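Local coordinates for protein 6-phosphogluconolactonase (Thermotoga maritima, PDB 1VL1) that hydrolyses 6-phosphogluconolactone to 6-phosphogluconate, the second step in the oxidative stage of the pentose phosphate pathway, at residues A141-G146 against R185-S190; L206-I209 against P214-A217. All blocks are in the same frame, centred on the assembly; numbering follows the deposited sequence.

Contact 1 (A141-G146 against R185-S190)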
loop_
_atom_site.group_PDB
_atom_site.type_symbol
_atom_site.label_atom_id
_atom_site.label_comp_id
_atom_site.label_asym_id
_atom_site.label_seq_id
_atom_site.Cartn_x
_atom_site.Cartn_y
_atom_site.Cartn_z
ATOM N N ALA A 141 2.089 -2.764 -5.744
ATOM C CA ALA A 141 1.535 -1.989 -4.676
ATOM C C ALA A 141 0.301 -2.749 -4.182
ATOM O O ALA A 141 -0.532 -3.129 -4.971
ATOM C CB ALA A 141 1.164 -0.598 -5.119
ATOM N N ILE A 142 0.256 -3.026 -2.903
ATOM C CA ILE A 142 -0.877 -3.709 -2.242
ATOM C C ILE A 142 -1.584 -2.681 -1.378
ATOM O O ILE A 142 -1.092 -2.241 -0.293
ATOM C CB ILE A 142 -0.409 -4.948 -1.406
ATOM C CG1 ILE A 142 0.432 -5.896 -2.247
ATOM C CG2 ILE A 142 -1.615 -5.686 -0.818
ATOM C CD1 ILE A 142 1.140 -6.995 -1.493
ATOM N N LEU A 143 -2.746 -2.260 -1.865
ATOM C CA LEU A 143 -3.428 -1.123 -1.311
ATOM C C LEU A 143 -4.799 -1.466 -0.828
ATOM O O LEU A 143 -5.413 -2.442 -1.335
ATOM C CB LEU A 143 -3.549 -0.046 -2.393
ATOM C CG LEU A 143 -2.229 0.452 -2.955
ATOM C CD1 LEU A 143 -2.487 1.499 -4.075
ATOM C CD2 LEU A 143 -1.334 1.021 -1.847
ATOM N N GLY A 144 -5.250 -0.761 0.208
ATOM C CA GLY A 144 -6.663 -0.733 0.611
ATOM C C GLY A 144 -7.400 0.467 0.067
ATOM O O GLY A 144 -6.823 1.319 -0.612
ATOM N N MET A 145 -8.683 0.536 0.348
ATOM C CA MET A 145 -9.457 1.736 0.051
ATOM C C MET A 145 -10.447 1.910 1.162
ATOM O O MET A 145 -11.035 0.960 1.605
ATOM C CB MET A 145 -10.223 1.550 -1.257
ATOM C CG MET A 145 -11.136 2.696 -1.586
ATOM S SD MET A 145 -12.188 2.447 -3.034
ATOM C CE MET A 145 -13.372 1.367 -2.299
ATOM N N GLY A 146 -10.583 3.125 1.646
ATOM C CA GLY A 146 -11.507 3.432 2.674
ATOM C C GLY A 146 -12.923 3.416 2.170
ATOM O O GLY A 146 -13.162 3.486 0.965
ATOM N N ARG A 185 1.618 10.240 -8.207
ATOM C CA ARG A 185 2.856 10.075 -8.976
ATOM C C ARG A 185 3.666 8.864 -8.549
ATOM O O ARG A 185 4.052 8.033 -9.399
ATOM C CB ARG A 185 3.681 11.352 -8.852
ATOM C CG ARG A 185 4.989 11.312 -9.488
ATOM C CD ARG A 185 5.586 12.708 -9.484
ATOM N NE ARG A 185 7.020 12.670 -9.711
ATOM C CZ ARG A 185 7.893 13.556 -9.217
ATOM N NH1 ARG A 185 7.485 14.580 -8.455
ATOM N NH2 ARG A 185 9.189 13.403 -9.481
ATOM N N ALA A 186 3.873 8.724 -7.234
ATOM C CA ALA A 186 4.688 7.645 -6.670
ATOM C C ALA A 186 3.957 6.309 -6.878
ATOM O O ALA A 186 4.527 5.319 -7.372
ATOM C CB ALA A 186 4.973 7.905 -5.200
ATOM N N LEU A 187 2.674 6.306 -6.539
ATOM C CA LEU A 187 1.885 5.048 -6.613
ATOM C C LEU A 187 1.806 4.551 -8.045
ATOM O O LEU A 187 1.858 3.348 -8.318
ATOM C CB LEU A 187 0.487 5.232 -5.981
ATOM C CG LEU A 187 0.490 5.392 -4.441
ATOM C CD1 LEU A 187 -0.896 5.681 -3.987
ATOM C CD2 LEU A 187 0.959 4.105 -3.817
ATOM N N ASN A 188 1.637 5.487 -8.971
ATOM C CA ASN A 188 1.481 5.157 -10.373
ATOM C C ASN A 188 2.765 4.730 -11.105
ATOM O O ASN A 188 2.735 4.334 -12.269
ATOM C CB ASN A 188 0.733 6.320 -11.053
ATOM C CG ASN A 188 -0.747 6.378 -10.691
ATOM O OD1 ASN A 188 -1.286 5.451 -10.103
ATOM N ND2 ASN A 188 -1.394 7.489 -11.019
ATOM N N THR A 189 3.921 4.737 -10.429
ATOM C CA THR A 189 5.091 4.063 -10.980
ATOM C C THR A 189 5.024 2.545 -10.818
ATOM O O THR A 189 5.838 1.836 -11.418
ATOM C CB THR A 189 6.424 4.513 -10.342
ATOM O OG1 THR A 189 6.466 4.154 -8.949
ATOM C CG2 THR A 189 6.573 6.030 -10.395
ATOM N N SER A 190 4.067 2.050 -10.044
ATOM C CA SER A 190 3.951 0.617 -9.809
ATOM C C SER A 190 3.492 -0.126 -11.058
ATOM O O SER A 190 2.527 0.271 -11.705
ATOM C CB SER A 190 2.958 0.363 -8.703
ATOM O OG SER A 190 3.207 1.033 -7.485
#
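Ala141 and Leu143, two residues apart on strand 140-143, meet Ser190 and Leu187 in a small buried contact without a hydrogen bond between the two segments. The apolar part comes first. CD2 of Leu187 borders both methyls of Leu143, 4.3 Å from CD2 and equally far from CD1. The methyl of Ala141 points at Ser190 and sits 3.5 Å from its OG, so the hydroxyl oxygen lies against this methyl while its hydrogen bond goes to Leu187 O.

The polar part stays inside 185-190. Ser190 OG donates to Leu187 O at 2.8 Å, tilted 24° from the carbonyl plane, and Ser190 N reaches the same oxygen from the same face. With chi1 at -55°, OG lies beside its own backbone N, which lets both donors share one acceptor across the type I turn from Leu187 to Ser190. One residue earlier in the chain the pattern repeats: Thr189 OG1 and Thr189 N both bond Ala186 O.

Backbone bonds from Ala141 and Leu143 pair 140-143 with the parallel strand 192-198, which follows the turn, within the Rossmann-like alpha/beta core of the glucosamine-6-phosphate isomerase family.

Contact 2 (L206-I209 against P214-A217)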
loop_
_atom_site.group_PDB
_atom_site.type_symbol
_atom_site.label_atom_id
_atom_site.label_comp_id
_atom_site.label_asym_id
_atom_site.label_seq_id
_atom_site.Cartn_x
_atom_site.Cartn_y
_atom_site.Cartn_z
ATOM N N LEU A 206 -16.514 1.274 -5.225
ATOM C CA LEU A 206 -16.002 0.722 -6.473
ATOM C C LEU A 206 -16.965 0.918 -7.627
ATOM O O LEU A 206 -16.557 1.260 -8.746
ATOM C CB LEU A 206 -15.612 -0.740 -6.330
ATOM C CG LEU A 206 -15.150 -1.383 -7.659
ATOM C CD1 LEU A 206 -13.882 -0.731 -8.176
ATOM C CD2 LEU A 206 -14.897 -2.833 -7.356
ATOM N N THR A 207 -18.273 0.758 -7.402
ATOM C CA THR A 207 -19.208 1.030 -8.516
ATOM C C THR A 207 -19.170 2.487 -8.986
ATOM O O THR A 207 -19.316 2.750 -10.148
ATOM C CB THR A 207 -20.632 0.628 -8.221
ATOM O OG1 THR A 207 -21.168 1.364 -7.125
ATOM C CG2 THR A 207 -20.715 -0.895 -7.870
ATOM N N GLU A 208 -18.972 3.409 -8.042
ATOM C CA GLU A 208 -18.807 4.810 -8.382
ATOM C C GLU A 208 -17.549 5.028 -9.231
ATOM O O GLU A 208 -17.588 5.765 -10.221
ATOM C CB GLU A 208 -18.794 5.646 -7.089
ATOM C CG GLU A 208 -20.125 5.588 -6.331
ATOM C CD GLU A 208 -20.095 6.194 -4.924
ATOM O OE1 GLU A 208 -19.040 6.631 -4.448
ATOM O OE2 GLU A 208 -21.167 6.181 -4.293
ATOM N N ILE A 209 -16.462 4.347 -8.883
ATOM C CA ILE A 209 -15.203 4.372 -9.654
ATOM C C ILE A 209 -15.417 3.851 -11.085
ATOM O O ILE A 209 -14.924 4.436 -12.058
ATOM C CB ILE A 209 -14.105 3.593 -8.895
ATOM C CG1 ILE A 209 -13.623 4.472 -7.737
ATOM C CG2 ILE A 209 -12.946 3.287 -9.766
ATOM C CD1 ILE A 209 -12.926 3.744 -6.636
ATOM N N PRO A 214 -14.499 10.651 -9.427
ATOM C CA PRO A 214 -13.097 10.933 -9.140
ATOM C C PRO A 214 -12.724 10.796 -7.647
ATOM O O PRO A 214 -12.095 11.675 -7.063
ATOM C CB PRO A 214 -12.931 12.391 -9.672
ATOM C CG PRO A 214 -14.230 12.978 -9.444
ATOM C CD PRO A 214 -15.258 11.874 -9.734
ATOM N N LEU A 215 -13.094 9.693 -7.028
ATOM C CA LEU A 215 -12.596 9.366 -5.687
ATOM C C LEU A 215 -11.097 9.158 -5.804
ATOM O O LEU A 215 -10.615 8.820 -6.895
ATOM C CB LEU A 215 -13.226 8.055 -5.188
ATOM C CG LEU A 215 -14.726 7.992 -5.147
ATOM C CD1 LEU A 215 -15.229 6.604 -4.715
ATOM C CD2 LEU A 215 -15.295 9.038 -4.290
ATOM N N PRO A 216 -10.341 9.366 -4.719
ATOM C CA PRO A 216 -8.876 9.190 -4.822
ATOM C C PRO A 216 -8.440 7.872 -5.503
ATOM O O PRO A 216 -7.513 7.880 -6.313
ATOM C CB PRO A 216 -8.406 9.283 -3.376
ATOM C CG PRO A 216 -9.377 10.332 -2.822
ATOM C CD PRO A 216 -10.718 9.890 -3.378
ATOM N N ALA A 217 -9.058 6.764 -5.100
ATOM C CA ALA A 217 -8.690 5.473 -5.647
ATOM C C ALA A 217 -8.838 5.383 -7.137
ATOM O O ALA A 217 -8.210 4.511 -7.787
ATOM C CB ALA A 217 -9.432 4.381 -4.980
#
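The closest CA atoms of the two segments, those of Ile209 and Leu215, are 6.9 Å apart, and no hydrogen bond joins 206-209 to 214-217. Helix 200-210 of the Rossmann-like alpha/beta fold is followed here by a loop that folds back on it before strand 225-231: the chain turns back through the three residues 211-213, and the loop, entering a 3-10 segment at Pro216, packs its side chains on the helix it has just left.

Leu215 and Ile209 carry most of the contact, and their side chains cross at about a right angle. Leu215 reaches in with a single methyl, CD1, which lies 4.0 Å from CG1 of Ile209. Ile209 has CG1 beside its backbone N (chi1 -76°), and from there the chain runs on with chi2 at 160°, carrying CD1 to the loop. CD1 of Ile209 meets two loop residues at once: it lies 3.9 Å from CB of Ala217 and also touches the CD1 methyl of Leu215. Ile209 packs on Trp228 of strand 225-231 as well, so one isoleucine bridges loop, helix and sheet.

Polar atoms contribute at the margin. Thr213 OG1, in the connecting turn, bonds Glu208 O and ties the turn to the last part of the helix. The carboxylate of Glu208 is engaged by its own helix, where OE1 forms a salt bridge with Arg205 NE. The same oxygen also borders the loop's leucine: Glu208 OE1 lies 3.8 Å from Leu215 CD1.

How the contacts relate
From the N terminus, strand 140-143 is reached first, and contact 1 closes the long excursion of 38 residues that ends in helix 184-187. The chain then runs along strand 192-198 and into helix 200-210, where contact 2 closes a short loop, with four residues between its segments, the first still helical. The two closures follow in series, neither nesting nor crossing, with centres about 14 Å apart. Contact 1 is centred about 6 Å from the centre of the chain, contact 2 about 17 Å from that same centre. Met145 joins them: its SD is 3.9 Å from both Ala217 CB and Ile209 CD1, so the loop following strand 140-143 packs on helix 200-210 and the loop after it.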